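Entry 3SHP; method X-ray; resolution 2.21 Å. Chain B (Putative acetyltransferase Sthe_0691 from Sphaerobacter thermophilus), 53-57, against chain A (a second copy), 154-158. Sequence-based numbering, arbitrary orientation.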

# COMPACT_ATOMS: atom_id res chain seq x y z
N ASP B 53 4.14 26.18 -15.18
CA ASP B 53 5.48 26.44 -15.69
C ASP B 53 6.55 25.58 -14.97
O ASP B 53 6.65 25.61 -13.74
CB ASP B 53 5.82 27.94 -15.58
N PRO B 54 7.35 24.80 -15.74
CA PRO B 54 7.28 24.70 -17.20
C PRO B 54 6.46 23.49 -17.66
O PRO B 54 5.99 23.46 -18.80
CB PRO B 54 8.75 24.51 -17.59
CG PRO B 54 9.38 23.80 -16.40
CD PRO B 54 8.49 24.03 -15.20
N TRP B 55 6.28 22.52 -16.77
CA TRP B 55 5.68 21.24 -17.13
C TRP B 55 4.15 21.30 -17.18
O TRP B 55 3.51 20.44 -17.82
CB TRP B 55 6.17 20.16 -16.17
CG TRP B 55 7.56 19.66 -16.48
CD1 TRP B 55 8.74 20.09 -15.91
CD2 TRP B 55 7.93 18.66 -17.45
NE1 TRP B 55 9.80 19.41 -16.45
CE2 TRP B 55 9.33 18.52 -17.40
CE3 TRP B 55 7.20 17.87 -18.35
CZ2 TRP B 55 10.03 17.62 -18.22
CZ3 TRP B 55 7.90 16.97 -19.17
CH2 TRP B 55 9.30 16.85 -19.09
N ASP B 56 3.57 22.31 -16.54
CA ASP B 56 2.12 22.54 -16.57
C ASP B 56 1.66 23.42 -17.75
O ASP B 56 0.50 23.84 -17.80
CB ASP B 56 1.62 23.08 -15.22
CG ASP B 56 1.07 21.98 -14.29
OD1 ASP B 56 0.79 20.86 -14.76
OD2 ASP B 56 0.92 22.25 -13.08
N ALA B 57 2.58 23.67 -18.69
CA ALA B 57 2.30 24.39 -19.94
C ALA B 57 1.85 23.47 -21.10
O ALA B 57 1.00 23.84 -21.92
CB ALA B 57 3.52 25.21 -20.37
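Chain A 154-158: RAGHR

Two short segments from two copies of the same putative acetyltransferase meet here, and the segment of chain A lies against a turn of chain B, running in roughly the opposite sense, so that Asp B53 and Pro B54 meet His A157 and Asp B56 meets Ala A155, with no direct hydrogen bond between the atoms modelled. Pro B54 to Ala B57 form a type I beta turn, closed by a weak hydrogen bond of 3.4 Å from Ala B57 N to Pro B54 O. The chain A segment has a tight bend of its own: Arg A154 N donates to His A157 O at 2.8 Å, Gly A156 adopts a positive phi (78°), and the chain then extends into a strand that includes Arg A158. The backbones come nearest at Trp B55 and Ala A155, whose CA atoms are 5.8 Å apart.

At the start of the chain B segment, Asp B53 is poorly ordered and modelled only to CB, which points away from chain A. Among the atoms modelled, its contact is made by the backbone: Asp B53 O lies 3.8 Å from His A157 CE1. Pro B54 follows a cis peptide bond, which proline accepts more readily than any other residue, and its apolar ring needs no polar partner where its atom CD approaches the same imidazole carbon, His A157 CE1, at 4.1 Å. With chi1 in the p well, His A157 ND1 donates to Ala A155 O at 2.8 Å, a bond that ties the histidine back to its own loop.

Trp B55 makes the largest contribution, its CA-to-CB bond pointing toward chain A. With chi1 near -78° (m), the indole presents one face to Gly A156, whose CA sits 4.0 Å from the centroid of the five-membered ring and 17° off its normal, a CH-pi contact. Glycine suits the place twice over: its positive phi is easily adopted without a side chain, and an ideal CB would fall 2.3 Å from Trp B55 CD1, a clash. Nearer the tryptophan backbone, Trp B55 CB lies 3.2 Å from Ala A155 O and 4.1 Å from Ala A155 CB, so the small methyl group packs close to the base of the indole side chain.

Asp B56 sets out sideways, but its carboxylate comes nearer chain A, with Asp B56 OD1 3.8 Å from Ala A155 CB. The polar link is made through water: one molecule donates to Asp B56 OD2 at 2.7 Å and accepts from Ala A155 N at 3.0 Å, so the acid and the amide are joined without touching. Ala B57 completes the turn out of reach of chain A. The two stretches together bury 225 Å², a small patch centred on Trp B55 and Ala A155.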

# COMPACT_ATOMS: atom_id res chain seq x y z
N ARG A 154 5.65 19.15 -7.53
CA ARG A 154 4.91 19.72 -8.65
C ARG A 154 5.12 18.81 -9.87
O ARG A 154 5.82 17.78 -9.81
CB ARG A 154 5.39 21.16 -8.97
CG ARG A 154 5.22 22.19 -7.83
CD ARG A 154 3.73 22.46 -7.50
NE ARG A 154 3.58 23.64 -6.65
CZ ARG A 154 2.66 23.79 -5.70
NH1 ARG A 154 1.77 22.83 -5.41
NH2 ARG A 154 2.64 24.92 -5.00
N ALA A 155 4.53 19.20 -10.99
CA ALA A 155 4.65 18.42 -12.19
C ALA A 155 6.08 18.57 -12.70
O ALA A 155 6.51 19.70 -13.00
CB ALA A 155 3.65 18.89 -13.22
N GLY A 156 6.81 17.45 -12.74
CA GLY A 156 8.16 17.44 -13.27
C GLY A 156 9.27 17.97 -12.37
O GLY A 156 10.42 17.89 -12.74
N HIS A 157 8.95 18.51 -11.19
CA HIS A 157 9.93 19.20 -10.36
C HIS A 157 9.34 19.39 -8.97
O HIS A 157 8.19 19.03 -8.75
CB HIS A 157 10.37 20.58 -10.96
CG HIS A 157 9.29 21.63 -10.97
ND1 HIS A 157 8.15 21.53 -11.74
CD2 HIS A 157 9.18 22.81 -10.29
CE1 HIS A 157 7.39 22.60 -11.54
NE2 HIS A 157 7.98 23.38 -10.66
N ARG A 158 10.13 19.94 -8.06
CA ARG A 158 9.70 20.21 -6.69
C ARG A 158 10.03 21.64 -6.37
O ARG A 158 10.94 22.20 -6.96
CB ARG A 158 10.41 19.28 -5.71
CG ARG A 158 10.20 17.79 -6.04
CD ARG A 158 10.74 16.88 -4.96
NE ARG A 158 10.01 16.99 -3.69
CZ ARG A 158 8.93 16.28 -3.39
NH1 ARG A 158 8.43 15.40 -4.27
NH2 ARG A 158 8.34 16.45 -2.20
O HOH W 1 2.55 21.49 -11.03